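Local structure of ADP-ribosylglycohydrolase (Thermus thermophilus, 2YZV) at residues G13-L18 with L134-L139; Q27-P32 with G45-L50. The protein belongs to the ADP-ribosylglycohydrolase family, has an all-helical fold, and binds two magnesium ions in this model. One frame throughout, in Å; residues are numbered along the deposited sequence.

Interaction 1: G13-L18 with L134-L139; sequences GAFLGL and LAPLVL
Phe15 and Leu18 of helix 4-26 meet Ala135, Pro136 and Leu139 of helix 135-141 in an antiparallel helix pair of the all-helical ADP-ribosylglycohydrolase fold. The short axes run 9.6 Å apart with 173° between their directions. The contact is apolar and buried. Phe15 CA is nearest Ala135 CA, at 6.0 Å. The Phe15 CG lies anti to the backbone N (chi1 -159°), and this carries the ring across to the other helix. There the ring meets Pro136 and Leu139, three residues apart. Pro136 CG comes obliquely to the ring, 3.9 Å from Phe15 CE1. Leu139 CD2 lies at the ring edge, near its plane, 4.0 Å from Phe15 CD1. Both side chains cross that of Phe15 at about a right angle. The other methyl of Leu139, CD1, reaches back to Ala14 CB at 4.2 Å. One turn along from Ala14, Leu18 is extended and puts CD1 4.1 Å from Ala135 CB. The small Ala135 methyl also faces Ala14 O, so it packs against both backbone and side chain. Helix 57-72 adds Leu63 and Ala66 around Phe15, and Thr59 and Ala62 around Leu18. Helix 283-298 brings Leu293 onto both Phe15 and Leu139. Val138 of helix 135-141 packs on Leu175 and Leu179 of helix 162-179. With these three helices around it and every touching residue buried, the pair belongs to the helical core.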
loop_
_atom_site.group_PDB
_atom_site.type_symbol
_atom_site.label_atom_id
_atom_site.label_comp_id
_atom_site.label_asym_id
_atom_site.label_seq_id
_atom_site.Cartn_x
_atom_site.Cartn_y
_atom_site.Cartn_z
ATOM N N GLY A 13 4.633 -1.008 11.889
ATOM C CA GLY A 13 3.404 -0.262 11.688
ATOM C C GLY A 13 3.016 -0.130 10.227
ATOM O O GLY A 13 1.843 -0.241 9.876
ATOM N N ALA A 14 3.996 0.118 9.366
ATOM C CA ALA A 14 3.707 0.262 7.943
ATOM C C ALA A 14 3.206 -1.049 7.331
ATOM O O ALA A 14 2.275 -1.044 6.527
ATOM C CB ALA A 14 4.955 0.751 7.200
ATOM N N PHE A 15 3.818 -2.169 7.712
ATOM C CA PHE A 15 3.429 -3.472 7.175
ATOM C C PHE A 15 2.082 -3.927 7.728
ATOM O O PHE A 15 1.174 -4.282 6.967
ATOM C CB PHE A 15 4.522 -4.506 7.489
ATOM C CG PHE A 15 4.500 -5.718 6.594
ATOM C CD1 PHE A 15 5.684 -6.212 6.052
ATOM C CD2 PHE A 15 3.307 -6.369 6.295
ATOM C CE1 PHE A 15 5.682 -7.336 5.226
ATOM C CE2 PHE A 15 3.292 -7.496 5.469
ATOM C CZ PHE A 15 4.485 -7.980 4.932
ATOM N N LEU A 16 1.940 -3.920 9.047
ATOM C CA LEU A 16 0.680 -4.327 9.660
ATOM C C LEU A 16 -0.443 -3.354 9.308
ATOM O O LEU A 16 -1.589 -3.760 9.120
ATOM C CB LEU A 16 0.827 -4.427 11.183
ATOM C CG LEU A 16 1.421 -5.712 11.776
ATOM C CD1 LEU A 16 0.440 -6.848 11.584
ATOM C CD2 LEU A 16 2.757 -6.042 11.131
ATOM N N GLY A 17 -0.109 -2.069 9.205
ATOM C CA GLY A 17 -1.111 -1.073 8.860
ATOM C C GLY A 17 -1.712 -1.351 7.492
ATOM O O GLY A 17 -2.899 -1.107 7.259
ATOM N N LEU A 18 -0.884 -1.852 6.583
ATOM C CA LEU A 18 -1.335 -2.188 5.233
ATOM C C LEU A 18 -2.459 -3.222 5.328
ATOM O O LEU A 18 -3.535 -3.035 4.757
ATOM C CB LEU A 18 -0.159 -2.756 4.429
ATOM C CG LEU A 18 -0.302 -3.079 2.940
ATOM C CD1 LEU A 18 1.079 -3.373 2.379
ATOM C CD2 LEU A 18 -1.231 -4.265 2.713
ATOM N N LEU A 134 3.259 -2.027 -1.811
ATOM C CA LEU A 134 4.556 -1.355 -1.692
ATOM C C LEU A 134 5.428 -1.462 -0.431
ATOM O O LEU A 134 6.625 -1.734 -0.537
ATOM C CB LEU A 134 4.379 0.133 -2.003
ATOM C CG LEU A 134 5.136 0.774 -3.172
ATOM C CD1 LEU A 134 5.456 2.210 -2.796
ATOM C CD2 LEU A 134 6.421 0.024 -3.487
ATOM N N ALA A 135 4.846 -1.235 0.745
ATOM C CA ALA A 135 5.590 -1.253 2.009
ATOM C C ALA A 135 6.775 -2.216 2.141
ATOM O O ALA A 135 7.872 -1.797 2.519
ATOM C CB ALA A 135 4.625 -1.462 3.176
ATOM N N PRO A 136 6.581 -3.509 1.844
ATOM C CA PRO A 136 7.705 -4.451 1.966
ATOM C C PRO A 136 8.986 -3.998 1.255
ATOM O O PRO A 136 10.091 -4.166 1.781
ATOM C CB PRO A 136 7.138 -5.737 1.374
ATOM C CG PRO A 136 5.688 -5.654 1.739
ATOM C CD PRO A 136 5.357 -4.210 1.414
ATOM N N LEU A 137 8.839 -3.426 0.064
ATOM C CA LEU A 137 9.999 -2.967 -0.692
ATOM C C LEU A 137 10.745 -1.862 0.038
ATOM O O LEU A 137 11.976 -1.890 0.127
ATOM C CB LEU A 137 9.581 -2.459 -2.073
ATOM C CG LEU A 137 10.696 -1.830 -2.915
ATOM C CD1 LEU A 137 11.798 -2.848 -3.170
ATOM C CD2 LEU A 137 10.115 -1.342 -4.232
ATOM N N VAL A 138 10.007 -0.883 0.554
ATOM C CA VAL A 138 10.639 0.228 1.259
ATOM C C VAL A 138 11.264 -0.223 2.579
ATOM O O VAL A 138 12.314 0.288 2.983
ATOM C CB VAL A 138 9.627 1.373 1.517
ATOM C CG1 VAL A 138 10.295 2.505 2.288
ATOM C CG2 VAL A 138 9.090 1.895 0.187
ATOM N N LEU A 139 10.634 -1.181 3.252
ATOM C CA LEU A 139 11.181 -1.666 4.517
ATOM C C LEU A 139 12.573 -2.262 4.339
ATOM O O LEU A 139 13.460 -2.036 5.164
ATOM C CB LEU A 139 10.258 -2.719 5.137
ATOM C CG LEU A 139 9.312 -2.245 6.245
ATOM C CD1 LEU A 139 8.395 -1.146 5.741
ATOM C CD2 LEU A 139 8.500 -3.430 6.734
#

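Interaction 2: Q27-P32 with G45-L50; sequences QVEGLP and GGPHRL
Glu29 meets Pro47 chiefly through its backbone. Glu29 O lies 3.6 Å from Pro47 CD, and Pro47 CG is only slightly farther from the same oxygen. The Glu29 side chain leaves with CG anti to the backbone N (chi1 169°) and stays extended. Its OE1 stands 4.0 Å from His48 NE2, and about as far from CD2, in an oblique approach. The carboxylate and ring planes are 77° apart, and the spacing is too long for a direct bond. Pro47 CG also lies over one face of the His48 ring, offset toward the rim. Farther back, the main chains touch: Gly46, with positive phi, brings its CA to 3.3 Å from Gln27 O.

Two turns set these groups. A type II turn from Val28 to Leu31 has Glu29 and Gly30 at its corners, closed by Leu31 N to Val28 O at 3.1 Å. A type I turn from Gly46 to Arg49 carries Pro47 and His48. Paired backbone bonds between Gly45 and Leu50 close its base. Gln27 OE1 accepts from Lys43 N and its NE2 bonds Glu41 O, tying Gln27 to the chain just before Gly45. Gly30 and Leu31 bond the backbone of Gly250, while Glu29 touches Asp251 and Asp253, both magnesium ligands. This is a surface pairing of two beta turns beside a two-magnesium site.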
loop_
_atom_site.group_PDB
_atom_site.type_symbol
_atom_site.label_atom_id
_atom_site.label_comp_id
_atom_site.label_asym_id
_atom_site.label_seq_id
_atom_site.Cartn_x
_atom_site.Cartn_y
_atom_site.Cartn_z
ATOM N N GLN A 27 -14.535 -4.569 4.059
ATOM C CA GLN A 27 -15.892 -4.674 4.593
ATOM C C GLN A 27 -16.902 -3.856 3.803
ATOM O O GLN A 27 -18.083 -4.207 3.752
ATOM C CB GLN A 27 -15.916 -4.243 6.065
ATOM C CG GLN A 27 -14.989 -5.069 6.943
ATOM C CD GLN A 27 -14.916 -4.589 8.384
ATOM O OE1 GLN A 27 -14.094 -5.070 9.163
ATOM N NE2 GLN A 27 -15.774 -3.641 8.746
ATOM N N VAL A 28 -16.448 -2.768 3.190
ATOM C CA VAL A 28 -17.346 -1.916 2.418
ATOM C C VAL A 28 -16.909 -1.705 0.978
ATOM O O VAL A 28 -17.311 -0.735 0.338
ATOM C CB VAL A 28 -17.513 -0.540 3.083
ATOM C CG1 VAL A 28 -18.262 -0.688 4.399
ATOM C CG2 VAL A 28 -16.152 0.087 3.313
ATOM N N GLU A 29 -16.090 -2.614 0.462
ATOM C CA GLU A 29 -15.631 -2.498 -0.914
ATOM C C GLU A 29 -16.813 -2.483 -1.878
ATOM O O GLU A 29 -17.716 -3.313 -1.776
ATOM C CB GLU A 29 -14.689 -3.657 -1.262
ATOM C CG GLU A 29 -14.375 -3.768 -2.748
ATOM C CD GLU A 29 -13.250 -4.739 -3.044
ATOM O OE1 GLU A 29 -13.086 -5.716 -2.283
ATOM O OE2 GLU A 29 -12.535 -4.532 -4.049
ATOM N N GLY A 30 -16.809 -1.522 -2.798
ATOM C CA GLY A 30 -17.874 -1.422 -3.782
ATOM C C GLY A 30 -19.103 -0.631 -3.369
ATOM O O GLY A 30 -20.008 -0.427 -4.183
ATOM N N LEU A 31 -19.152 -0.181 -2.119
ATOM C CA LEU A 31 -20.302 0.586 -1.649
ATOM C C LEU A 31 -20.103 2.070 -1.898
ATOM O O LEU A 31 -19.029 2.608 -1.648
ATOM C CB LEU A 31 -20.528 0.369 -0.153
ATOM C CG LEU A 31 -20.744 -1.058 0.354
ATOM C CD1 LEU A 31 -21.027 -1.017 1.845
ATOM C CD2 LEU A 31 -21.898 -1.714 -0.389
ATOM N N PRO A 32 -21.141 2.754 -2.401
ATOM C CA PRO A 32 -21.012 4.191 -2.657
ATOM C C PRO A 32 -20.909 4.955 -1.343
ATOM O O PRO A 32 -21.554 4.599 -0.353
ATOM C CB PRO A 32 -22.295 4.524 -3.414
ATOM C CG PRO A 32 -22.618 3.249 -4.109
ATOM C CD PRO A 32 -22.358 2.222 -3.033
ATOM N N GLY A 45 -17.146 -9.258 6.577
ATOM C CA GLY A 45 -18.235 -8.964 5.668
ATOM C C GLY A 45 -17.757 -8.561 4.290
ATOM O O GLY A 45 -16.758 -9.084 3.786
ATOM N N GLY A 46 -18.467 -7.619 3.678
ATOM C CA GLY A 46 -18.101 -7.175 2.350
ATOM C C GLY A 46 -18.573 -8.161 1.298
ATOM O O GLY A 46 -19.160 -9.192 1.636
ATOM N N PRO A 47 -18.321 -7.879 0.012
ATOM C CA PRO A 47 -18.725 -8.741 -1.103
ATOM C C PRO A 47 -18.088 -10.128 -1.102
ATOM O O PRO A 47 -18.486 -11.000 -1.874
ATOM C CB PRO A 47 -18.337 -7.918 -2.329
ATOM C CG PRO A 47 -17.147 -7.146 -1.849
ATOM C CD PRO A 47 -17.594 -6.696 -0.482
ATOM N N HIS A 48 -17.104 -10.335 -0.235
ATOM C CA HIS A 48 -16.433 -11.626 -0.155
ATOM C C HIS A 48 -16.726 -12.335 1.164
ATOM O O HIS A 48 -16.100 -13.348 1.481
ATOM C CB HIS A 48 -14.924 -11.444 -0.325
ATOM C CG HIS A 48 -14.541 -10.789 -1.615
ATOM N ND1 HIS A 48 -14.905 -11.297 -2.843
ATOM C CD2 HIS A 48 -13.841 -9.658 -1.868
ATOM C CE1 HIS A 48 -14.445 -10.508 -3.798
ATOM N NE2 HIS A 48 -13.796 -9.506 -3.233
ATOM N N ARG A 49 -17.682 -11.803 1.922
ATOM C CA ARG A 49 -18.068 -12.384 3.204
ATOM C C ARG A 49 -16.854 -12.809 4.018
ATOM O O ARG A 49 -16.786 -13.933 4.512
ATOM C CB ARG A 49 -18.982 -13.596 2.984
ATOM C CG ARG A 49 -20.463 -13.311 3.175
ATOM C CD ARG A 49 -20.706 -12.682 4.540
ATOM N NE ARG A 49 -19.890 -13.322 5.568
ATOM C CZ ARG A 49 -19.773 -12.882 6.816
ATOM N NH1 ARG A 49 -20.425 -11.795 7.205
ATOM N NH2 ARG A 49 -18.987 -13.523 7.673
ATOM N N LEU A 50 -15.900 -11.899 4.167
ATOM C CA LEU A 50 -14.680 -12.198 4.903
ATOM C C LEU A 50 -14.841 -12.294 6.414
ATOM O O LEU A 50 -15.674 -11.609 7.014
ATOM C CB LEU A 50 -13.621 -11.134 4.604
ATOM C CG LEU A 50 -13.151 -11.010 3.157
ATOM C CD1 LEU A 50 -12.200 -9.831 3.024
ATOM C CD2 LEU A 50 -12.470 -12.301 2.737
#

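Interaction 2 is nested in the chain between the two segments of interaction 1. Helix 4-26 links them: residues 13-18 lie within it, and residues 27-32 follow directly from its end. The centres of the two contacts are about 23 Å apart and their nearest atoms about 11 Å, so they do not touch. The centre of interaction 1 is about 7 Å, and that of interaction 2 about 19 Å, from the chain centre. Interaction 2 is the nearer to the magnesium ions, which are held by Thr56, Asp58, Asp251, Asp253 and Thr254. The Glu29 side chain is about 4 Å from a magnesium ion, and that of Leu18 about 9 Å. The surface turns thus come closer to the metal site than the core helix pair does.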